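Side-chain contacts in SnoaL-like domain-containing protein (Novosphingobium aromaticivorans, PDB 2RFR), which is of unknown function but adopts an NTF2-like, cystatin-like fold of the SnoaL-like family, with three copies in the assembly: residues R126-A130 with G131-V135; E19-R22 with E23-R27. All blocks are in the same frame, centred on the assembly; numbering follows the deposited sequence.

E20 and W132 join the two local contacts described here. Interaction 2 is two turns of the long helix 5-33; interaction 1 is the tip of the hairpin formed by strands 112-128 and 131-141. Their centres lie 12 Å apart and they touch directly. E20 OE2 sits 2.9 Å from W132 N, a probable hydrogen bond from the hairpin backbone to the helix, while L24 CD1 packs 3.5 Å from W132 O. The hairpin tip and the helix thus meet through these pairs, an example of local contacts within a helix and a hairpin being joined by a few atoms between them. Interaction 2 also carries charges that join the subunits.

Interaction 1 of 2, residues R126-A130 with G131-V135; sequences RRTPA and GWRAV
A tight beta hairpin joins R126-T128 to G131-V135, turning through P129 and A130 in a type I turn. T128 and G131 close it with a pair of backbone bonds, and G131 O is gripped twice: T128 N approaches from above the carbonyl plane, while T128 OG1 donates in that plane, on a lone pair, at 2.7 Å. The same hydroxyl, placed between its own N and carbonyl carbon by chi1 of 79°, accepts from A130 N at 3.1 Å, an ST turn.

On the helix-facing side, R127 lies over W132. Its CB stands over the centre of the six-membered ring, 4.1 Å from the centroid, a CH-pi contact. The guanidinium, its plane tilted 63° from the indole, meets W132 CZ2 over one face, with NH2 3.5 Å from that carbon. D17 accepts from both W132 NE1 and R127 NH1, and D95 forms a salt bridge with R127 NE.

On the opposite face, which carries R126, T128 and R133, R133 folds back at chi2 (-70°): its NH1 binds W132 O at 2.9 Å and its NH2 makes a weak bond to A130 O. R126 CG rests on V135 CG2 at 3.6 Å. Such doubly bonded closing pairs are typical of two-residue beta hairpins.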
loop_
_atom_site.group_PDB
_atom_site.type_symbol
_atom_site.label_atom_id
_atom_site.label_comp_id
_atom_site.label_asym_id
_atom_site.label_seq_id
_atom_site.Cartn_x
_atom_site.Cartn_y
_atom_site.Cartn_z
ATOM N N ARG A 126 7.951 -15.433 11.684
ATOM C CA ARG A 126 9.186 -16.202 11.778
ATOM C C ARG A 126 9.444 -16.978 10.525
ATOM O O ARG A 126 8.564 -17.334 9.786
ATOM C CB ARG A 126 9.218 -17.043 13.010
ATOM C CG ARG A 126 8.408 -18.213 12.999
ATOM C CD ARG A 126 8.895 -19.098 14.187
ATOM N NE ARG A 126 8.055 -20.246 14.233
ATOM C CZ ARG A 126 7.061 -20.478 15.092
ATOM N NH1 ARG A 126 6.774 -19.655 16.101
ATOM N NH2 ARG A 126 6.393 -21.607 14.940
ATOM N N ARG A 127 10.723 -17.231 10.312
ATOM C CA ARG A 127 11.162 -18.001 9.165
ATOM C C ARG A 127 10.920 -19.447 9.491
ATOM O O ARG A 127 11.475 -19.934 10.436
ATOM C CB ARG A 127 12.663 -17.755 8.928
ATOM C CG ARG A 127 13.163 -18.327 7.603
ATOM C CD ARG A 127 14.719 -18.343 7.585
ATOM N NE ARG A 127 15.296 -17.021 7.876
ATOM C CZ ARG A 127 15.352 -16.025 6.974
ATOM N NH1 ARG A 127 14.956 -16.181 5.693
ATOM N NH2 ARG A 127 15.871 -14.856 7.322
ATOM N N THR A 128 10.219 -20.162 8.676
ATOM C CA THR A 128 9.999 -21.593 8.852
ATOM C C THR A 128 10.646 -22.281 7.688
ATOM O O THR A 128 11.001 -21.647 6.713
ATOM C CB THR A 128 8.489 -21.943 8.850
ATOM O OG1 THR A 128 7.965 -21.989 7.507
ATOM C CG2 THR A 128 7.672 -20.978 9.745
ATOM N N PRO A 129 10.753 -23.616 7.751
ATOM C CA PRO A 129 11.313 -24.319 6.590
ATOM C C PRO A 129 10.544 -24.136 5.295
ATOM O O PRO A 129 11.138 -24.290 4.219
ATOM C CB PRO A 129 11.331 -25.789 7.053
ATOM C CG PRO A 129 11.436 -25.719 8.526
ATOM C CD PRO A 129 10.583 -24.504 8.913
ATOM N N ALA A 130 9.265 -23.773 5.369
ATOM C CA ALA A 130 8.425 -23.574 4.204
ATOM C C ALA A 130 8.284 -22.071 3.859
ATOM O O ALA A 130 7.464 -21.718 3.005
ATOM C CB ALA A 130 7.070 -24.120 4.462
ATOM N N GLY A 131 9.057 -21.213 4.519
ATOM C CA GLY A 131 8.994 -19.769 4.277
ATOM C C GLY A 131 8.540 -18.987 5.483
ATOM O O GLY A 131 8.227 -19.521 6.541
ATOM N N TRP A 132 8.500 -17.686 5.332
ATOM C CA TRP A 132 8.018 -16.833 6.394
ATOM C C TRP A 132 6.536 -17.102 6.650
ATOM O O TRP A 132 5.757 -17.276 5.728
ATOM C CB TRP A 132 8.240 -15.373 6.016
ATOM C CG TRP A 132 9.659 -14.958 6.127
ATOM C CD1 TRP A 132 10.624 -14.963 5.119
ATOM C CD2 TRP A 132 10.322 -14.465 7.285
ATOM N NE1 TRP A 132 11.804 -14.512 5.613
ATOM C CE2 TRP A 132 11.660 -14.179 6.927
ATOM C CE3 TRP A 132 9.929 -14.227 8.597
ATOM C CZ2 TRP A 132 12.568 -13.673 7.835
ATOM C CZ3 TRP A 132 10.827 -13.710 9.503
ATOM C CH2 TRP A 132 12.144 -13.460 9.126
ATOM N N ARG A 133 6.177 -17.090 7.935
ATOM C CA ARG A 133 4.781 -17.219 8.370
ATOM C C ARG A 133 4.524 -16.279 9.534
ATOM O O ARG A 133 5.427 -15.940 10.299
ATOM C CB ARG A 133 4.489 -18.662 8.835
ATOM C CG ARG A 133 4.577 -19.728 7.784
ATOM C CD ARG A 133 3.479 -19.665 6.757
ATOM N NE ARG A 133 3.558 -20.738 5.776
ATOM C CZ ARG A 133 4.272 -20.706 4.673
ATOM N NH1 ARG A 133 5.076 -19.707 4.388
ATOM N NH2 ARG A 133 4.230 -21.729 3.841
ATOM N N ALA A 134 3.278 -15.829 9.661
ATOM C CA ALA A 134 2.876 -15.036 10.780
ATOM C C ALA A 134 2.856 -15.843 12.072
ATOM O O ALA A 134 2.462 -17.021 12.092
ATOM C CB ALA A 134 1.461 -14.421 10.521
ATOM N N VAL A 135 3.247 -15.217 13.165
ATOM C CA VAL A 135 3.183 -15.821 14.501
ATOM C C VAL A 135 2.037 -15.223 15.277
ATOM O O VAL A 135 1.147 -15.933 15.717
ATOM C CB VAL A 135 4.512 -15.656 15.228
ATOM C CG1 VAL A 135 4.403 -16.163 16.699
ATOM C CG2 VAL A 135 5.619 -16.390 14.460
#

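Interaction 2 of 2, residues E19-R22 with E23-R27; sequences EEIR and ELIAR
I21 and I25, one turn apart on helix 5-33, meet on the side of the helix turned to the sheet, and there the fit is close. I25 N donates to I21 O at 3.2 Å and nearly straight, 167° at the hydrogen, and I25 CG1 lies 3.4 Å from the same oxygen, because chi1 of -57° carries that branch beside its own N and back toward the preceding turn. The side chains themselves only graze, I21 CG2 to I25 CD1 at 4.3 Å, and spend their surface instead on F125 and on strands 81-93 and 96-109. Both are buried.

The flank bearing E20 and L24 is more open to solvent, both residues being partly exposed. L24 meets E20 through the backbone oxygen, its CG passing 3.6 Å from E20 O, and turns its side chain to the hairpin and F125. The E20 carboxylate leads away from this turn to the hairpin, where W132 N donates to OE2.

A third flank is polar yet covered by other chains. E23 is buried: its OE1 takes R18 and R22 of the second subunit, while its OE2 serves both T89 OG1 of that subunit and, in a salt bridge of 2.8 Å one turn along, R27 NE of its own chain. E19, in one of its two conformers, meets the same two arginines. R22 reaches E19 and E23 of the third subunit in turn, and its NH2 also bonds A88 O of its own chain.

The arginines of the second subunit thus converge on two acids whose E19 OE2 and E23 OE1 are 4.7 Å apart, and probably stabilise both as carboxylates, consistent with much of the charge pairing of this helix being made between subunits.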
loop_
_atom_site.group_PDB
_atom_site.type_symbol
_atom_site.label_atom_id
_atom_site.label_comp_id
_atom_site.label_asym_id
_atom_site.label_seq_id
_atom_site.Cartn_x
_atom_site.Cartn_y
_atom_site.Cartn_z
ATOM N N GLU A 19 10.199 -8.879 1.107
ATOM C CA GLU A 19 9.182 -8.995 0.091
ATOM C C GLU A 19 8.221 -10.140 0.434
ATOM O O GLU A 19 7.002 -10.047 0.175
ATOM C CB GLU A 19 9.854 -9.085 -1.292
ATOM C CG GLU A 19 8.975 -9.424 -2.436
ATOM C CD GLU A 19 7.992 -8.397 -2.726
ATOM O OE1 GLU A 19 8.142 -7.264 -2.293
ATOM O OE2 GLU A 19 7.093 -8.747 -3.489
ATOM N N GLU A 20 8.720 -11.230 1.005
ATOM C CA GLU A 20 7.866 -12.339 1.434
ATOM C C GLU A 20 6.933 -11.931 2.532
ATOM O O GLU A 20 5.754 -12.303 2.496
ATOM C CB GLU A 20 8.703 -13.515 1.912
ATOM C CG GLU A 20 8.465 -14.822 1.362
ATOM C CD GLU A 20 9.349 -15.925 1.922
ATOM O OE1 GLU A 20 10.572 -15.960 1.669
ATOM O OE2 GLU A 20 8.751 -16.733 2.631
ATOM N N ILE A 21 7.440 -11.191 3.480
ATOM C CA ILE A 21 6.616 -10.732 4.607
ATOM C C ILE A 21 5.530 -9.767 4.074
ATOM O O ILE A 21 4.365 -9.886 4.458
ATOM C CB ILE A 21 7.500 -10.098 5.657
ATOM C CG1 ILE A 21 8.354 -11.159 6.324
ATOM C CG2 ILE A 21 6.650 -9.306 6.690
ATOM C CD1 ILE A 21 9.593 -10.620 7.045
ATOM N N ARG A 22 5.900 -8.840 3.199
ATOM C CA ARG A 22 4.910 -7.939 2.620
ATOM C C ARG A 22 3.847 -8.690 1.846
ATOM O O ARG A 22 2.655 -8.316 1.855
ATOM C CB ARG A 22 5.614 -6.870 1.787
ATOM C CG ARG A 22 6.344 -5.857 2.684
ATOM C CD ARG A 22 6.851 -4.717 1.879
ATOM N NE ARG A 22 7.080 -3.566 2.774
ATOM C CZ ARG A 22 8.268 -3.236 3.230
ATOM N NH1 ARG A 22 9.338 -3.943 2.864
ATOM N NH2 ARG A 22 8.443 -2.192 4.029
ATOM N N GLU A 23 4.243 -9.742 1.125
ATOM C CA GLU A 23 3.307 -10.573 0.376
ATOM C C GLU A 23 2.347 -11.287 1.302
ATOM O O GLU A 23 1.137 -11.325 1.007
ATOM C CB GLU A 23 4.100 -11.506 -0.597
ATOM C CG GLU A 23 3.320 -12.426 -1.403
ATOM C CD GLU A 23 2.491 -11.799 -2.512
ATOM O OE1 GLU A 23 2.804 -10.737 -3.180
ATOM O OE2 GLU A 23 1.591 -12.549 -2.867
ATOM N N LEU A 24 2.780 -11.805 2.459
ATOM C CA LEU A 24 1.850 -12.396 3.423
ATOM C C LEU A 24 0.788 -11.404 3.823
ATOM O O LEU A 24 -0.399 -11.726 3.867
ATOM C CB LEU A 24 2.571 -12.866 4.715
ATOM C CG LEU A 24 3.487 -14.070 4.710
ATOM C CD1 LEU A 24 4.166 -14.213 6.059
ATOM C CD2 LEU A 24 2.663 -15.372 4.371
ATOM N N ILE A 25 1.210 -10.213 4.201
ATOM C CA ILE A 25 0.296 -9.209 4.658
ATOM C C ILE A 25 -0.676 -8.796 3.535
ATOM O O ILE A 25 -1.888 -8.691 3.783
ATOM C CB ILE A 25 1.037 -7.980 5.230
ATOM C CG1 ILE A 25 1.957 -8.413 6.363
ATOM C CG2 ILE A 25 0.033 -6.877 5.679
ATOM C CD1 ILE A 25 2.892 -7.266 6.842
ATOM N N ALA A 26 -0.178 -8.665 2.314
ATOM C CA ALA A 26 -1.008 -8.268 1.153
ATOM C C ALA A 26 -2.000 -9.367 0.782
ATOM O O ALA A 26 -3.015 -9.051 0.156
ATOM C CB ALA A 26 -0.127 -7.913 -0.003
ATOM N N ARG A 27 -1.728 -10.638 1.112
ATOM C CA ARG A 27 -2.668 -11.696 0.825
ATOM C C ARG A 27 -3.814 -11.788 1.810
ATOM O O ARG A 27 -4.832 -12.373 1.465
ATOM C CB ARG A 27 -1.915 -13.054 0.837
ATOM C CG ARG A 27 -1.039 -13.249 -0.387
ATOM C CD ARG A 27 -0.230 -14.580 -0.243
ATOM N NE ARG A 27 0.684 -14.688 -1.363
#